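Local coordinates for sugar ABC transporter (Sugar-binding protein) (PDB 4YO7) that binds myo-inositol in the cleft between its two lobes and probably delivers such solutes to an ABC sugar transporter, at residues Q45-V50 with P74-F80; N85-Q90 with V107-D111; A115-N120 with F136-A142. All blocks are in the same frame, centred on the assembly; numbering follows the deposited sequence.

All three contacts lie in the lobe built on the six-stranded parallel sheet. Contact 1 pairs the edge strand 76-82 with strand 46-52; backbone hydrogen bonds carry it, with aromatic packing on one face of the sheet. Contact 2 sits past the ends of the strands, closer to the bound inositol, where a helix N-terminus meets the loop after strand 104-107 through a glutamine amide and two waters. Contact 3 is mainly apolar, a helix against a turn. Each of the three mixes buried with exposed residues. Contacts 2 and 3 touch, Pro109 CB lying 3.7 Å from Ala115 CB, whereas contact 1 touches neither; strand 76-82 leads from it to helix 87-100 of contact 2.

Contact 1: residues Q45-V50 with P74-F80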
loop_
_atom_site.group_PDB
_atom_site.type_symbol
_atom_site.label_atom_id
_atom_site.label_comp_id
_atom_site.label_asym_id
_atom_site.label_seq_id
_atom_site.Cartn_x
_atom_site.Cartn_y
_atom_site.Cartn_z
ATOM N N GLN A 45 -9.769 -24.560 20.303
ATOM C CA GLN A 45 -9.100 -23.314 19.934
ATOM C C GLN A 45 -9.284 -23.107 18.449
ATOM O O GLN A 45 -9.185 -24.051 17.675
ATOM C CB GLN A 45 -7.604 -23.353 20.246
ATOM C CG GLN A 45 -7.256 -23.228 21.674
ATOM C CD GLN A 45 -7.557 -21.855 22.203
ATOM O OE1 GLN A 45 -8.581 -21.652 22.840
ATOM N NE2 GLN A 45 -6.662 -20.895 21.942
ATOM N N LYS A 46 -9.571 -21.871 18.061
ATOM C CA LYS A 46 -9.690 -21.523 16.650
ATOM C C LYS A 46 -8.335 -21.031 16.136
ATOM O O LYS A 46 -7.474 -20.677 16.907
ATOM C CB LYS A 46 -10.777 -20.479 16.446
ATOM C CG LYS A 46 -12.172 -21.097 16.530
ATOM C CD LYS A 46 -13.253 -20.125 16.229
ATOM C CE LYS A 46 -14.587 -20.591 16.809
ATOM N NZ LYS A 46 -14.963 -21.915 16.299
ATOM N N VAL A 47 -8.149 -21.091 14.824
ATOM C CA VAL A 47 -6.862 -20.768 14.224
ATOM C C VAL A 47 -7.102 -19.883 13.030
ATOM O O VAL A 47 -7.945 -20.185 12.203
ATOM C CB VAL A 47 -6.094 -22.038 13.770
ATOM C CG1 VAL A 47 -4.715 -21.681 13.204
ATOM C CG2 VAL A 47 -5.940 -23.015 14.942
ATOM N N ILE A 48 -6.324 -18.815 12.927
ATOM C CA ILE A 48 -6.323 -17.979 11.744
ATOM C C ILE A 48 -4.939 -18.003 11.121
ATOM O O ILE A 48 -3.954 -17.768 11.806
ATOM C CB ILE A 48 -6.758 -16.548 12.067
ATOM C CG1 ILE A 48 -8.251 -16.551 12.402
ATOM C CG2 ILE A 48 -6.501 -15.599 10.890
ATOM C CD1 ILE A 48 -8.799 -15.239 12.937
ATOM N N GLY A 49 -4.893 -18.270 9.814
ATOM C CA GLY A 49 -3.641 -18.260 9.079
ATOM C C GLY A 49 -3.508 -16.947 8.328
ATOM O O GLY A 49 -4.427 -16.543 7.662
ATOM N N VAL A 50 -2.354 -16.301 8.448
ATOM C CA VAL A 50 -2.093 -15.029 7.786
ATOM C C VAL A 50 -0.869 -15.157 6.900
ATOM O O VAL A 50 0.153 -15.673 7.343
ATOM C CB VAL A 50 -1.849 -13.933 8.816
ATOM C CG1 VAL A 50 -1.634 -12.559 8.170
ATOM C CG2 VAL A 50 -3.020 -13.890 9.760
ATOM N N PRO A 74 -7.921 -14.699 23.065
ATOM C CA PRO A 74 -7.171 -15.805 23.663
ATOM C C PRO A 74 -7.699 -17.165 23.239
ATOM O O PRO A 74 -7.020 -18.159 23.439
ATOM C CB PRO A 74 -7.338 -15.567 25.169
ATOM C CG PRO A 74 -8.562 -14.758 25.308
ATOM C CD PRO A 74 -8.678 -13.928 24.066
ATOM N N ASP A 75 -8.882 -17.192 22.646
ATOM C CA ASP A 75 -9.453 -18.421 22.111
ATOM C C ASP A 75 -9.005 -18.687 20.668
ATOM O O ASP A 75 -9.452 -19.646 20.053
ATOM C CB ASP A 75 -10.988 -18.376 22.186
ATOM C CG ASP A 75 -11.594 -17.109 21.572
ATOM O OD1 ASP A 75 -10.966 -16.014 21.588
ATOM O OD2 ASP A 75 -12.743 -17.212 21.087
ATOM N N PHE A 76 -8.113 -17.846 20.155
ATOM C CA PHE A 76 -7.550 -18.008 18.821
ATOM C C PHE A 76 -6.057 -18.182 18.866
ATOM O O PHE A 76 -5.378 -17.568 19.696
ATOM C CB PHE A 76 -7.836 -16.807 17.945
ATOM C CG PHE A 76 -9.202 -16.793 17.372
ATOM C CD1 PHE A 76 -10.296 -16.495 18.156
ATOM C CD2 PHE A 76 -9.399 -17.095 16.040
ATOM C CE1 PHE A 76 -11.570 -16.480 17.605
ATOM C CE2 PHE A 76 -10.655 -17.066 15.497
ATOM C CZ PHE A 76 -11.744 -16.773 16.290
ATOM N N GLU A 77 -5.550 -19.001 17.953
ATOM C CA GLU A 77 -4.135 -19.018 17.618
ATOM C C GLU A 77 -3.962 -18.355 16.260
ATOM O O GLU A 77 -4.759 -18.590 15.374
ATOM C CB GLU A 77 -3.598 -20.446 17.544
ATOM C CG GLU A 77 -3.998 -21.308 18.709
ATOM C CD GLU A 77 -3.409 -20.820 20.024
ATOM O OE1 GLU A 77 -2.336 -20.182 19.992
ATOM O OE2 GLU A 77 -4.023 -21.077 21.087
ATOM N N PHE A 78 -2.922 -17.553 16.100
ATOM C CA PHE A 78 -2.623 -16.962 14.782
ATOM C C PHE A 78 -1.307 -17.477 14.224
ATOM O O PHE A 78 -0.331 -17.618 14.952
ATOM C CB PHE A 78 -2.576 -15.433 14.872
ATOM C CG PHE A 78 -3.919 -14.809 15.106
ATOM C CD1 PHE A 78 -4.519 -14.875 16.345
ATOM C CD2 PHE A 78 -4.585 -14.172 14.081
ATOM C CE1 PHE A 78 -5.755 -14.312 16.552
ATOM C CE2 PHE A 78 -5.823 -13.604 14.296
ATOM C CZ PHE A 78 -6.395 -13.674 15.525
ATOM N N ILE A 79 -1.285 -17.781 12.928
ATOM C CA ILE A 79 -0.050 -18.146 12.240
ATOM C C ILE A 79 0.297 -16.992 11.329
ATOM O O ILE A 79 -0.383 -16.770 10.338
ATOM C CB ILE A 79 -0.187 -19.432 11.407
ATOM C CG1 ILE A 79 -0.646 -20.598 12.292
ATOM C CG2 ILE A 79 1.137 -19.787 10.748
ATOM C CD1 ILE A 79 -1.144 -21.775 11.485
ATOM N N PHE A 80 1.338 -16.240 11.689
ATOM C CA PHE A 80 1.755 -15.066 10.908
ATOM C C PHE A 80 2.913 -15.442 10.005
ATOM O O PHE A 80 4.056 -15.539 10.451
ATOM C CB PHE A 80 2.143 -13.896 11.824
ATOM C CG PHE A 80 0.964 -13.165 12.383
ATOM C CD1 PHE A 80 0.591 -13.343 13.706
ATOM C CD2 PHE A 80 0.187 -12.336 11.564
ATOM C CE1 PHE A 80 -0.504 -12.686 14.220
ATOM C CE2 PHE A 80 -0.927 -11.677 12.090
ATOM C CZ PHE A 80 -1.257 -11.864 13.426
#
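The Phe76 ring carries Lys46 CB over one face, a CH-pi contact with CB 3.7 Å from the ring centroid, and has Asp75 OD1 in plane at its edge. Ile48 CD1 reaches the same ring obliquely and also touches Phe78, 3.7 Å from its CE2, as a methyl lodged between two aromatics; farther along, Val50 lies beside Phe80, pointing the same way. These side chains share one face of a parallel strand pair, 46-50 with 76-80, the two strands of a right-handed beta-alpha-beta unit in the periplasmic-binding-protein fold. Helix 57-70, the crossover, covers Val50, Phe78 and Phe80, while helix 284-299 packs on Ile48 and Phe76. On the other face Val47 CG1 meets Ile79 CD1. Backbone bonds alternate in regular parallel fashion, from Lys46 N to Asp75 O through Ile48 N to Glu77 O (2.9 Å) and ending with Val50 N to Ile79 O. Where the pair begins, Gln45, bent at chi2 (-69°), turns its amide to the residues that lead into strand 76-82. Its NE2 donates twice, to Pro74 O at 3.1 Å and to Glu77 OE2 at 2.8 Å, the latter on the carboxylate's anti side but 31° out of its plane.

Contact 2: residues N85-Q90 with V107-D111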
loop_
_atom_site.group_PDB
_atom_site.type_symbol
_atom_site.label_atom_id
_atom_site.label_comp_id
_atom_site.label_asym_id
_atom_site.label_seq_id
_atom_site.Cartn_x
_atom_site.Cartn_y
_atom_site.Cartn_z
ATOM N N ASN A 85 7.753 -11.895 -0.901
ATOM C CA ASN A 85 7.494 -11.512 -2.293
ATOM C C ASN A 85 7.507 -12.646 -3.300
ATOM O O ASN A 85 7.700 -12.418 -4.489
ATOM C CB ASN A 85 8.520 -10.459 -2.731
ATOM C CG ASN A 85 8.435 -9.205 -1.907
ATOM O OD1 ASN A 85 7.371 -8.590 -1.817
ATOM N ND2 ASN A 85 9.550 -8.816 -1.275
ATOM N N ASP A 86 7.271 -13.861 -2.822
ATOM C CA ASP A 86 7.325 -15.067 -3.638
ATOM C C ASP A 86 5.931 -15.711 -3.713
ATOM O O ASP A 86 5.404 -16.183 -2.708
ATOM C CB ASP A 86 8.351 -16.025 -3.031
ATOM C CG ASP A 86 8.572 -17.284 -3.857
ATOM O OD1 ASP A 86 7.629 -17.790 -4.481
ATOM O OD2 ASP A 86 9.708 -17.799 -3.844
ATOM N N SER A 87 5.329 -15.705 -4.901
ATOM C CA SER A 87 3.951 -16.204 -5.024
ATOM C C SER A 87 3.867 -17.696 -4.796
ATOM O O SER A 87 2.852 -18.179 -4.316
ATOM C CB SER A 87 3.345 -15.874 -6.386
ATOM O OG SER A 87 4.135 -16.425 -7.395
ATOM N N THR A 88 4.925 -18.435 -5.117
ATOM C CA THR A 88 4.919 -19.868 -4.852
ATOM C C THR A 88 4.940 -20.134 -3.353
ATOM O O THR A 88 4.235 -21.010 -2.844
ATOM C CB THR A 88 6.108 -20.558 -5.530
ATOM O OG1 THR A 88 6.045 -20.298 -6.940
ATOM C CG2 THR A 88 6.071 -22.054 -5.307
ATOM N N GLN A 89 5.722 -19.355 -2.628
ATOM C CA GLN A 89 5.722 -19.459 -1.177
ATOM C C GLN A 89 4.368 -19.092 -0.585
ATOM O O GLN A 89 3.888 -19.777 0.318
ATOM C CB GLN A 89 6.827 -18.577 -0.601
ATOM C CG GLN A 89 7.017 -18.672 0.876
ATOM C CD GLN A 89 8.402 -18.162 1.282
ATOM O OE1 GLN A 89 9.400 -18.493 0.647
ATOM N NE2 GLN A 89 8.459 -17.338 2.309
ATOM N N GLN A 90 3.732 -18.036 -1.092
ATOM C CA GLN A 90 2.416 -17.655 -0.586
ATOM C C GLN A 90 1.397 -18.748 -0.852
ATOM O O GLN A 90 0.594 -19.062 0.029
ATOM C CB GLN A 90 1.935 -16.344 -1.188
ATOM C CG GLN A 90 0.662 -15.848 -0.549
ATOM C CD GLN A 90 0.431 -14.368 -0.824
ATOM O OE1 GLN A 90 0.195 -13.968 -1.963
ATOM N NE2 GLN A 90 0.516 -13.557 0.215
ATOM N N VAL A 107 -4.990 -12.997 3.596
ATOM C CA VAL A 107 -3.926 -12.859 2.590
ATOM C C VAL A 107 -3.758 -11.416 2.125
ATOM O O VAL A 107 -4.724 -10.729 1.832
ATOM C CB VAL A 107 -4.197 -13.718 1.337
ATOM C CG1 VAL A 107 -3.163 -13.459 0.231
ATOM C CG2 VAL A 107 -4.185 -15.179 1.702
ATOM N N ASN A 108 -2.502 -10.995 2.076
ATOM C CA ASN A 108 -2.044 -9.786 1.385
ATOM C C ASN A 108 -1.297 -10.237 0.079
ATOM O O ASN A 108 -0.171 -10.703 0.167
ATOM C CB ASN A 108 -1.156 -9.028 2.383
ATOM C CG ASN A 108 -0.402 -7.893 1.783
ATOM O OD1 ASN A 108 0.813 -7.934 1.715
ATOM N ND2 ASN A 108 -1.111 -6.820 1.408
ATOM N N PRO A 109 -1.954 -10.196 -1.108
ATOM C CA PRO A 109 -1.418 -10.988 -2.236
ATOM C C PRO A 109 -0.125 -10.476 -2.838
ATOM O O PRO A 109 -0.000 -9.296 -3.093
ATOM C CB PRO A 109 -2.497 -10.900 -3.316
ATOM C CG PRO A 109 -3.623 -10.133 -2.739
ATOM C CD PRO A 109 -3.336 -9.723 -1.353
ATOM N N VAL A 110 0.786 -11.396 -3.105
ATOM C CA VAL A 110 2.027 -11.082 -3.777
ATOM C C VAL A 110 1.785 -10.531 -5.173
ATOM O O VAL A 110 2.440 -9.578 -5.577
ATOM C CB VAL A 110 2.928 -12.331 -3.809
ATOM C CG1 VAL A 110 4.140 -12.143 -4.740
ATOM C CG2 VAL A 110 3.357 -12.650 -2.379
ATOM N N ASP A 111 0.836 -11.092 -5.910
ATOM C CA ASP A 111 0.541 -10.572 -7.245
ATOM C C ASP A 111 -0.896 -10.872 -7.645
ATOM O O ASP A 111 -1.560 -11.694 -7.036
ATOM C CB ASP A 111 1.525 -11.129 -8.279
ATOM C CG ASP A 111 1.283 -12.596 -8.611
ATOM O OD1 ASP A 111 2.063 -13.433 -8.135
ATOM O OD2 ASP A 111 0.327 -12.922 -9.347
HETATM O O HOH W 1 2.507 -15.494 -9.818
HETATM O O HOH W 2 -0.681 -13.605 -4.512
#
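Gln90 reaches from the first turn of helix 87-100 to the loop after strand 104-107, its CB near Val110 CG2. With CG anti to the backbone N (chi1 -173°) and the chain extended beyond it, the side chain slides past Val110, which runs the opposite way, and CD lies 3.7 Å from Val110 CG2. The amide then grips the loop backbone at two points: OE1 accepts from Val110 N at 2.9 Å, nearly straight at 168°, and NE2 donates to Asn108 O at 2.9 Å, approaching from above that carbonyl's plane. NE2 also lies against Val107 CG1, at 3.7 Å. OE1 takes a bond from water 2, which accepts from Asp111 N, and NE2 has a further partner in Ser51 OG, so both ends of this buried amide are engaged and its flip is fixed. Val110 CG1 packs on Asn85 O. Water 1 joins Ser87 OG to Asp111 OD1. Asp86 and Asp111 are the N-caps of helices 87-100 and 112-125, Asp111 OD2 accepting from Ser114 N. Thus the starts of two successive helices lie together beyond the strand ends, where Val107 closes strand 104-107, Gln90 touches Ile118 of helix 112-125, and Pro109 rests on Ile131 of strand 129-132.

Contact 3: residues A115-N120 with F136-A142; sequences AVDIVN and FDGVDQA
Phe136 carries its CG between the backbone N and the carbonyl carbon (chi1 54°), which turns the ring toward helix 112-125, where Ala115 CB sits over the centre of one face, 3.6 Å from the centroid. Val119 CG2, anti to its own carbonyl carbon, comes to 3.5 Å from Phe136 CZ. This is plain helix-to-loop packing in a parallel alpha/beta lobe of the periplasmic-binding-protein fold: the helix precedes strand 129-132, and the 136-142 loop follows that strand and leads into strand 144-147. The loop opens with a type II beta turn from Phe136 to Val139, closed by Val139 N to Phe136 O, and continues as a short 3-10 segment. Gly138, with a positive phi of 120°, takes the turn's third position. That fold-back lays Val139 CA over the opposite face, toward the rim, so the aromatic is held between helix and loop. Val116 CG2 packs on Asp137 O at 3.5 Å, and Val119 CG1 on the backbone around Gln141. Val119, Phe136 and Ala142 all touch Ile131 of strand 129-132, and Pro109 touches both Ala115 and Phe136. Toward the surface, the amides of Asn120 and Gln141 are turned 20° apart, OD1 and OE1 3.4 Å from each other as two acceptors. Water 3 mediates there, donating to Gln141 OE1 and weakly accepting from Asn120 ND2 at 3.5 Å.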
loop_
_atom_site.group_PDB
_atom_site.type_symbol
_atom_site.label_atom_id
_atom_site.label_comp_id
_atom_site.label_asym_id
_atom_site.label_seq_id
_atom_site.Cartn_x
_atom_site.Cartn_y
_atom_site.Cartn_z
ATOM N N ALA A 115 -3.262 -14.325 -6.900
ATOM C CA ALA A 115 -4.345 -13.978 -5.976
ATOM C C ALA A 115 -5.630 -14.708 -6.364
ATOM O O ALA A 115 -6.390 -15.166 -5.502
ATOM C CB ALA A 115 -4.583 -12.485 -5.961
ATOM N N VAL A 116 -5.920 -14.754 -7.662
ATOM C CA VAL A 116 -7.159 -15.403 -8.118
ATOM C C VAL A 116 -7.137 -16.895 -7.825
ATOM O O VAL A 116 -8.125 -17.462 -7.352
ATOM C CB VAL A 116 -7.385 -15.177 -9.636
ATOM C CG1 VAL A 116 -8.634 -15.912 -10.134
ATOM C CG2 VAL A 116 -7.513 -13.694 -9.908
ATOM N N ASP A 117 -6.009 -17.540 -8.094
ATOM C CA ASP A 117 -5.880 -18.957 -7.790
ATOM C C ASP A 117 -6.014 -19.237 -6.287
ATOM O O ASP A 117 -6.621 -20.238 -5.879
ATOM C CB ASP A 117 -4.546 -19.488 -8.292
ATOM C CG ASP A 117 -4.395 -19.366 -9.794
ATOM O OD1 ASP A 117 -5.381 -19.569 -10.520
ATOM O OD2 ASP A 117 -3.287 -19.044 -10.239
ATOM N N ILE A 118 -5.433 -18.361 -5.472
ATOM C CA ILE A 118 -5.530 -18.475 -4.025
ATOM C C ILE A 118 -6.978 -18.375 -3.565
ATOM O O ILE A 118 -7.454 -19.223 -2.810
ATOM C CB ILE A 118 -4.671 -17.383 -3.334
ATOM C CG1 ILE A 118 -3.184 -17.730 -3.493
ATOM C CG2 ILE A 118 -5.052 -17.224 -1.859
ATOM C CD1 ILE A 118 -2.220 -16.639 -3.017
ATOM N N VAL A 119 -7.691 -17.337 -3.995
ATOM C CA VAL A 119 -9.088 -17.199 -3.595
ATOM C C VAL A 119 -9.940 -18.372 -4.081
ATOM O O VAL A 119 -10.771 -18.890 -3.332
ATOM C CB VAL A 119 -9.664 -15.856 -4.093
ATOM C CG1 VAL A 119 -11.146 -15.759 -3.806
ATOM C CG2 VAL A 119 -8.965 -14.721 -3.412
ATOM N N ASN A 120 -9.708 -18.831 -5.306
ATOM C CA ASN A 120 -10.446 -19.983 -5.808
ATOM C C ASN A 120 -10.247 -21.218 -4.944
ATOM O O ASN A 120 -11.209 -21.923 -4.613
ATOM C CB ASN A 120 -10.038 -20.303 -7.244
ATOM C CG ASN A 120 -10.589 -19.301 -8.241
ATOM O OD1 ASN A 120 -11.615 -18.663 -7.999
ATOM N ND2 ASN A 120 -9.923 -19.180 -9.385
ATOM N N PHE A 136 -7.202 -6.901 -6.352
ATOM C CA PHE A 136 -6.926 -7.537 -7.625
ATOM C C PHE A 136 -8.243 -7.743 -8.321
ATOM O O PHE A 136 -9.295 -7.755 -7.667
ATOM C CB PHE A 136 -6.232 -8.872 -7.432
ATOM C CG PHE A 136 -6.969 -9.802 -6.520
ATOM C CD1 PHE A 136 -6.835 -9.702 -5.154
ATOM C CD2 PHE A 136 -7.776 -10.805 -7.033
ATOM C CE1 PHE A 136 -7.500 -10.573 -4.327
ATOM C CE2 PHE A 136 -8.454 -11.667 -6.180
ATOM C CZ PHE A 136 -8.305 -11.547 -4.844
ATOM N N ASP A 137 -8.197 -7.897 -9.649
ATOM C CA ASP A 137 -9.384 -8.249 -10.404
ATOM C C ASP A 137 -9.842 -9.632 -9.995
ATOM O O ASP A 137 -9.109 -10.617 -10.166
ATOM C CB ASP A 137 -9.115 -8.197 -11.911
ATOM C CG ASP A 137 -8.927 -6.792 -12.439
ATOM O OD1 ASP A 137 -9.123 -5.799 -11.711
ATOM O OD2 ASP A 137 -8.593 -6.683 -13.633
ATOM N N GLY A 138 -11.015 -9.695 -9.371
ATOM C CA GLY A 138 -11.519 -10.940 -8.831
ATOM C C GLY A 138 -11.744 -10.902 -7.338
ATOM O O GLY A 138 -12.222 -11.867 -6.778
ATOM N N VAL A 139 -11.400 -9.787 -6.702
ATOM C CA VAL A 139 -11.468 -9.666 -5.250
ATOM C C VAL A 139 -12.866 -9.884 -4.686
ATOM O O VAL A 139 -13.007 -10.260 -3.521
ATOM C CB VAL A 139 -10.958 -8.261 -4.810
ATOM C CG1 VAL A 139 -11.885 -7.133 -5.273
ATOM C CG2 VAL A 139 -10.709 -8.195 -3.270
ATOM N N ASP A 140 -13.899 -9.655 -5.492
ATOM C CA ASP A 140 -15.256 -9.822 -4.964
ATOM C C ASP A 140 -15.612 -11.299 -4.787
ATOM O O ASP A 140 -16.700 -11.620 -4.281
ATOM C CB ASP A 140 -16.320 -9.063 -5.815
ATOM C CG ASP A 140 -16.519 -9.603 -7.210
ATOM O OD1 ASP A 140 -16.109 -10.754 -7.506
ATOM O OD2 ASP A 140 -17.175 -8.861 -7.998
ATOM N N GLN A 141 -14.687 -12.198 -5.123
ATOM C CA GLN A 141 -14.885 -13.613 -4.846
ATOM C C GLN A 141 -14.359 -13.969 -3.458
ATOM O O GLN A 141 -14.642 -15.043 -2.934
ATOM C CB GLN A 141 -14.208 -14.473 -5.921
ATOM C CG GLN A 141 -14.975 -14.420 -7.218
ATOM C CD GLN A 141 -14.147 -14.800 -8.417
ATOM O OE1 GLN A 141 -13.515 -15.858 -8.439
ATOM N NE2 GLN A 141 -14.146 -13.936 -9.433
ATOM N N ALA A 142 -13.617 -13.066 -2.840
ATOM C CA ALA A 142 -13.141 -13.302 -1.495
ATOM C C ALA A 142 -14.259 -13.023 -0.503
ATOM O O ALA A 142 -15.306 -12.529 -0.877
ATOM C CB ALA A 142 -11.919 -12.431 -1.189
HETATM O O HOH W 3 -12.003 -16.960 -11.102
#